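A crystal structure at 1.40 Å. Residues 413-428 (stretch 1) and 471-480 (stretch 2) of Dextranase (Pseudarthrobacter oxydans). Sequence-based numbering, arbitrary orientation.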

# COMPACT_ATOMS: atom_id res chain seq x y z
N VAL A 413 -3.97 -0.79 -9.20
CA VAL A 413 -2.97 -0.08 -8.41
C VAL A 413 -3.37 1.39 -8.23
O VAL A 413 -3.62 1.84 -7.11
CB VAL A 413 -1.56 -0.25 -9.01
CG1 VAL A 413 -0.54 0.51 -8.18
CG2 VAL A 413 -1.18 -1.74 -9.07
N ILE A 414 -3.48 2.13 -9.33
CA ILE A 414 -3.87 3.54 -9.32
C ILE A 414 -5.33 3.66 -9.76
O ILE A 414 -5.73 3.07 -10.77
CB ILE A 414 -2.95 4.32 -10.28
CG1 ILE A 414 -1.55 4.45 -9.68
CG2 ILE A 414 -3.55 5.69 -10.60
CD1 ILE A 414 -0.45 4.60 -10.72
N GLN A 415 -6.12 4.45 -9.02
CA GLN A 415 -7.55 4.62 -9.28
C GLN A 415 -7.91 6.10 -9.32
O GLN A 415 -7.54 6.84 -8.41
CB GLN A 415 -8.34 3.97 -8.14
CG GLN A 415 -9.86 4.10 -8.26
CD GLN A 415 -10.39 3.34 -9.45
OE1 GLN A 415 -10.79 3.93 -10.45
NE2 GLN A 415 -10.36 2.01 -9.36
N TRP A 416 -8.66 6.52 -10.35
CA TRP A 416 -9.27 7.85 -10.33
C TRP A 416 -10.74 7.84 -10.74
O TRP A 416 -11.34 8.91 -10.87
CB TRP A 416 -8.46 8.90 -11.13
CG TRP A 416 -8.46 8.74 -12.62
CD1 TRP A 416 -9.41 9.19 -13.51
CD2 TRP A 416 -7.43 8.13 -13.41
NE1 TRP A 416 -9.03 8.88 -14.79
CE2 TRP A 416 -7.83 8.23 -14.76
CE3 TRP A 416 -6.21 7.52 -13.11
CZ2 TRP A 416 -7.04 7.74 -15.81
CZ3 TRP A 416 -5.44 7.02 -14.15
CH2 TRP A 416 -5.86 7.13 -15.49
N GLY A 417 -11.33 6.66 -10.92
CA GLY A 417 -12.73 6.54 -11.31
C GLY A 417 -13.70 6.40 -10.15
O GLY A 417 -13.53 7.06 -9.11
N TRP A 418 -14.71 5.55 -10.34
CA TRP A 418 -15.82 5.27 -9.41
C TRP A 418 -16.92 6.32 -9.43
O TRP A 418 -18.09 5.98 -9.21
CB TRP A 418 -15.37 5.02 -7.97
CG TRP A 418 -14.57 3.75 -7.72
CD1 TRP A 418 -13.30 3.68 -7.21
CD2 TRP A 418 -15.00 2.39 -7.90
NE1 TRP A 418 -12.91 2.37 -7.09
CE2 TRP A 418 -13.93 1.56 -7.51
CE3 TRP A 418 -16.18 1.80 -8.38
CZ2 TRP A 418 -14.00 0.17 -7.56
CZ3 TRP A 418 -16.25 0.41 -8.43
CH2 TRP A 418 -15.16 -0.39 -8.04
N THR A 419 -16.58 7.59 -9.61
CA THR A 419 -17.55 8.67 -9.74
C THR A 419 -16.96 9.70 -10.70
O THR A 419 -15.74 9.74 -10.89
CB THR A 419 -17.86 9.37 -8.40
OG1 THR A 419 -16.74 10.16 -7.98
CG2 THR A 419 -18.23 8.40 -7.30
N PRO A 420 -17.79 10.56 -11.29
CA PRO A 420 -17.24 11.74 -11.96
C PRO A 420 -16.48 12.59 -10.96
O PRO A 420 -16.85 12.68 -9.78
CB PRO A 420 -18.49 12.47 -12.48
CG PRO A 420 -19.54 11.42 -12.56
CD PRO A 420 -19.26 10.48 -11.43
N ARG A 421 -15.38 13.20 -11.41
CA ARG A 421 -14.52 13.98 -10.53
C ARG A 421 -14.00 15.21 -11.27
O ARG A 421 -13.93 15.23 -12.50
CB ARG A 421 -13.33 13.15 -10.01
CG ARG A 421 -13.75 11.96 -9.18
CD ARG A 421 -12.54 11.14 -8.69
NE ARG A 421 -12.95 9.84 -8.17
CZ ARG A 421 -13.46 9.65 -6.95
NH1 ARG A 421 -13.62 10.67 -6.11
NH2 ARG A 421 -13.81 8.43 -6.57
N ASN A 422 -13.64 16.23 -10.48
CA ASN A 422 -12.93 17.41 -10.97
C ASN A 422 -11.53 17.36 -10.38
O ASN A 422 -11.34 17.55 -9.17
CB ASN A 422 -13.66 18.69 -10.54
CG ASN A 422 -14.89 18.95 -11.37
OD1 ASN A 422 -14.88 18.84 -12.59
ND2 ASN A 422 -15.99 19.31 -10.69
N ILE A 423 -10.54 17.10 -11.24
CA ILE A 423 -9.15 16.92 -10.82
C ILE A 423 -8.24 17.66 -11.79
O ILE A 423 -8.42 17.57 -13.01
CB ILE A 423 -8.76 15.43 -10.81
CG1 ILE A 423 -9.64 14.64 -9.85
CG2 ILE A 423 -7.28 15.27 -10.46
CD1 ILE A 423 -9.45 13.14 -9.95
N ASP A 424 -7.24 18.36 -11.25
CA ASP A 424 -6.24 19.05 -12.04
C ASP A 424 -4.91 18.97 -11.30
O ASP A 424 -4.87 19.12 -10.08
CB ASP A 424 -6.67 20.52 -12.21
CG ASP A 424 -5.84 21.30 -13.23
OD1 ASP A 424 -4.96 20.76 -13.92
OD2 ASP A 424 -6.11 22.52 -13.36
N ASN A 425 -3.83 18.73 -12.05
CA ASN A 425 -2.46 18.90 -11.56
C ASN A 425 -2.05 17.81 -10.57
O ASN A 425 -1.87 18.06 -9.38
CB ASN A 425 -2.23 20.30 -10.96
CG ASN A 425 -0.78 20.53 -10.55
OD1 ASN A 425 0.14 20.09 -11.23
ND2 ASN A 425 -0.59 21.21 -9.43
N VAL A 426 -1.88 16.60 -11.08
CA VAL A 426 -1.47 15.45 -10.28
C VAL A 426 -0.16 14.92 -10.86
O VAL A 426 -0.03 14.77 -12.08
CB VAL A 426 -2.56 14.37 -10.29
CG1 VAL A 426 -2.05 13.08 -9.66
CG2 VAL A 426 -3.80 14.87 -9.57
N ASN A 427 0.81 14.63 -9.99
CA ASN A 427 2.12 14.16 -10.42
C ASN A 427 2.53 13.00 -9.53
O ASN A 427 2.69 13.18 -8.32
CB ASN A 427 3.16 15.28 -10.33
CG ASN A 427 2.94 16.37 -11.36
OD1 ASN A 427 2.30 17.40 -11.08
ND2 ASN A 427 3.46 16.15 -12.56
N VAL A 428 2.74 11.83 -10.13
CA VAL A 428 3.12 10.62 -9.41
C VAL A 428 4.37 10.06 -10.06
O VAL A 428 4.32 9.60 -11.21
CB VAL A 428 2.00 9.57 -9.42
CG1 VAL A 428 2.44 8.29 -8.70
CG2 VAL A 428 0.72 10.12 -8.82
N VAL A 471 -11.36 15.61 -15.47
CA VAL A 471 -10.12 15.08 -14.90
C VAL A 471 -9.02 15.42 -15.89
O VAL A 471 -9.06 14.98 -17.05
CB VAL A 471 -10.24 13.56 -14.69
CG1 VAL A 471 -8.88 12.96 -14.32
CG2 VAL A 471 -11.29 13.26 -13.64
N LYS A 472 -8.03 16.21 -15.46
CA LYS A 472 -7.03 16.67 -16.41
C LYS A 472 -5.66 16.86 -15.77
O LYS A 472 -5.53 17.03 -14.55
CB LYS A 472 -7.47 17.97 -17.10
CG LYS A 472 -7.64 19.14 -16.15
CD LYS A 472 -8.10 20.38 -16.90
CE LYS A 472 -8.18 21.57 -15.96
NZ LYS A 472 -8.77 22.75 -16.66
N ASN A 473 -4.63 16.83 -16.62
CA ASN A 473 -3.28 17.20 -16.23
C ASN A 473 -2.76 16.30 -15.11
O ASN A 473 -2.34 16.75 -14.05
CB ASN A 473 -3.20 18.68 -15.85
CG ASN A 473 -3.54 19.59 -17.02
OD1 ASN A 473 -3.15 19.33 -18.16
ND2 ASN A 473 -4.28 20.66 -16.74
N MET A 474 -2.79 15.00 -15.37
CA MET A 474 -2.27 13.99 -14.46
C MET A 474 -1.10 13.32 -15.15
O MET A 474 -1.25 12.81 -16.27
CB MET A 474 -3.34 12.97 -14.09
CG MET A 474 -4.61 13.59 -13.57
SD MET A 474 -5.49 12.50 -12.44
CE MET A 474 -5.85 11.14 -13.52
N ARG A 475 0.05 13.32 -14.50
CA ARG A 475 1.28 12.75 -15.05
C ARG A 475 1.79 11.66 -14.13
O ARG A 475 1.96 11.88 -12.93
CB ARG A 475 2.35 13.83 -15.23
CG ARG A 475 3.64 13.32 -15.87
CD ARG A 475 4.56 14.48 -16.23
NE ARG A 475 5.78 14.05 -16.92
CZ ARG A 475 5.96 14.10 -18.23
NH1 ARG A 475 5.00 14.57 -19.02
NH2 ARG A 475 7.11 13.68 -18.77
N PHE A 476 2.03 10.49 -14.70
CA PHE A 476 2.58 9.34 -13.99
C PHE A 476 3.89 9.00 -14.69
O PHE A 476 3.86 8.56 -15.85
CB PHE A 476 1.62 8.15 -14.06
CG PHE A 476 0.25 8.45 -13.54
CD1 PHE A 476 -0.74 8.93 -14.38
CD2 PHE A 476 -0.06 8.24 -12.21
CE1 PHE A 476 -2.01 9.21 -13.90
CE2 PHE A 476 -1.32 8.53 -11.72
CZ PHE A 476 -2.30 9.01 -12.56
N GLU A 477 5.02 9.19 -14.02
CA GLU A 477 6.32 8.98 -14.65
C GLU A 477 7.11 7.96 -13.85
O GLU A 477 7.37 8.17 -12.66
CB GLU A 477 7.11 10.29 -14.77
CG GLU A 477 8.49 10.07 -15.36
CD GLU A 477 9.11 11.31 -15.96
OE1 GLU A 477 8.44 12.36 -16.00
OE2 GLU A 477 10.28 11.22 -16.40
N ASN A 478 7.52 6.89 -14.53
CA ASN A 478 8.25 5.75 -13.98
C ASN A 478 7.32 4.89 -13.13
O ASN A 478 7.13 5.15 -11.93
CB ASN A 478 9.52 6.17 -13.22
CG ASN A 478 10.45 6.99 -14.07
OD1 ASN A 478 10.49 6.84 -15.29
ND2 ASN A 478 11.19 7.89 -13.44
N ILE A 479 6.70 3.90 -13.75
CA ILE A 479 5.92 2.88 -13.05
C ILE A 479 6.54 1.55 -13.45
O ILE A 479 6.29 1.05 -14.56
CB ILE A 479 4.43 2.92 -13.39
CG1 ILE A 479 3.84 4.32 -13.19
CG2 ILE A 479 3.70 1.90 -12.53
CD1 ILE A 479 2.39 4.43 -13.67
N THR A 480 7.34 0.98 -12.57
CA THR A 480 8.05 -0.26 -12.84
C THR A 480 7.24 -1.41 -12.25
O THR A 480 6.99 -1.44 -11.04
CB THR A 480 9.44 -0.19 -12.22
OG1 THR A 480 10.19 0.86 -12.86
CG2 THR A 480 10.17 -1.51 -12.39
O HOH W 1 4.91 6.75 -11.00

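The contact is built on a parallel strand pair, the later part of stretch 1, through Val-428, beside stretch 2, whose directions differ by only 2°. Its main-chain ladder carries the strongest bonds. Lys-472 N donates to Ile-423 O at 2.8 Å, Val-426 N to Asn-473 O at 3.0 Å, Arg-475 N to Val-426 O at 2.8 Å, Val-428 N to Arg-475 O at 2.9 Å, and Glu-477 N to Val-428 O at 2.9 Å. Val-426 and Val-428 each use both N and O on the neighbouring strand, the usual parallel pattern. Between these bonds, CA hydrogens face carbonyls, as from Phe-476 CA to Val-428 O at 3.3 Å.

The ladder loosens at Asn-425, whose N makes two weak bonds, to Lys-472 O at 3.5 Å and to Asn-473 O at 3.2 Å. Asn-425 and its neighbour Asn-473 both have positive phi and psi, a conformation asparagine tolerates better than most residues, so the two strands deviate together, the one-to-one register is kept, and regular bridging resumes at Val-426 and Met-474. Asn-473 also contributes a side-chain bond, its ND2 donating to Asp-424 OD1 at 2.9 Å with a nearly straight angle.

The polar face holds Asp-424, Lys-472, Asn-427 and Arg-475, all partly exposed. Lys-472 NZ lies 4.2 Å from Asp-424 OD2, beyond a salt bridge, so the opposite charges are merely near each other. Arg-475 turns its end away from stretch 1 and pairs within its own strand, NE to Glu-477 OE1 at 3.3 Å, while its aliphatic part stays by the partner: CB is 3.7 Å from Asn-427 ND2.

The other face is apolar and buried. Here Ile-423, Val-426 and Val-428 lie beside Val-471, Met-474 and Phe-476, compact branched side chains on one strand meeting longer or flatter ones at two of the three positions. Val-426 CB approaches Met-474 CG at 3.9 Å, and Val-428 CB approaches Phe-476 CD2 at 3.7 Å.

The segment before the strand adds a further layer. Trp-416 points toward stretch 2, and the flexible thioether of Met-474 sets its CE over one face of the indole, 3.6 Å from the centroid of the five-membered ring. The Trp-416 six-membered ring and the Phe-476 ring are near parallel but slid apart, centroids 5.9 Å from each other, and barely overlap. Ile-414 packs its CG2 against Phe-476 CE2 at 3.8 Å and its CD1 against Ile-479 CD1 at 4.1 Å. Together the two stretches bury 851 Å² of each other, both sides summed. The rule is plain: backbone bonds accompany an even register, and a polar and an apolar face persist on both sides of the paired asparagines, where strict alternation is broken.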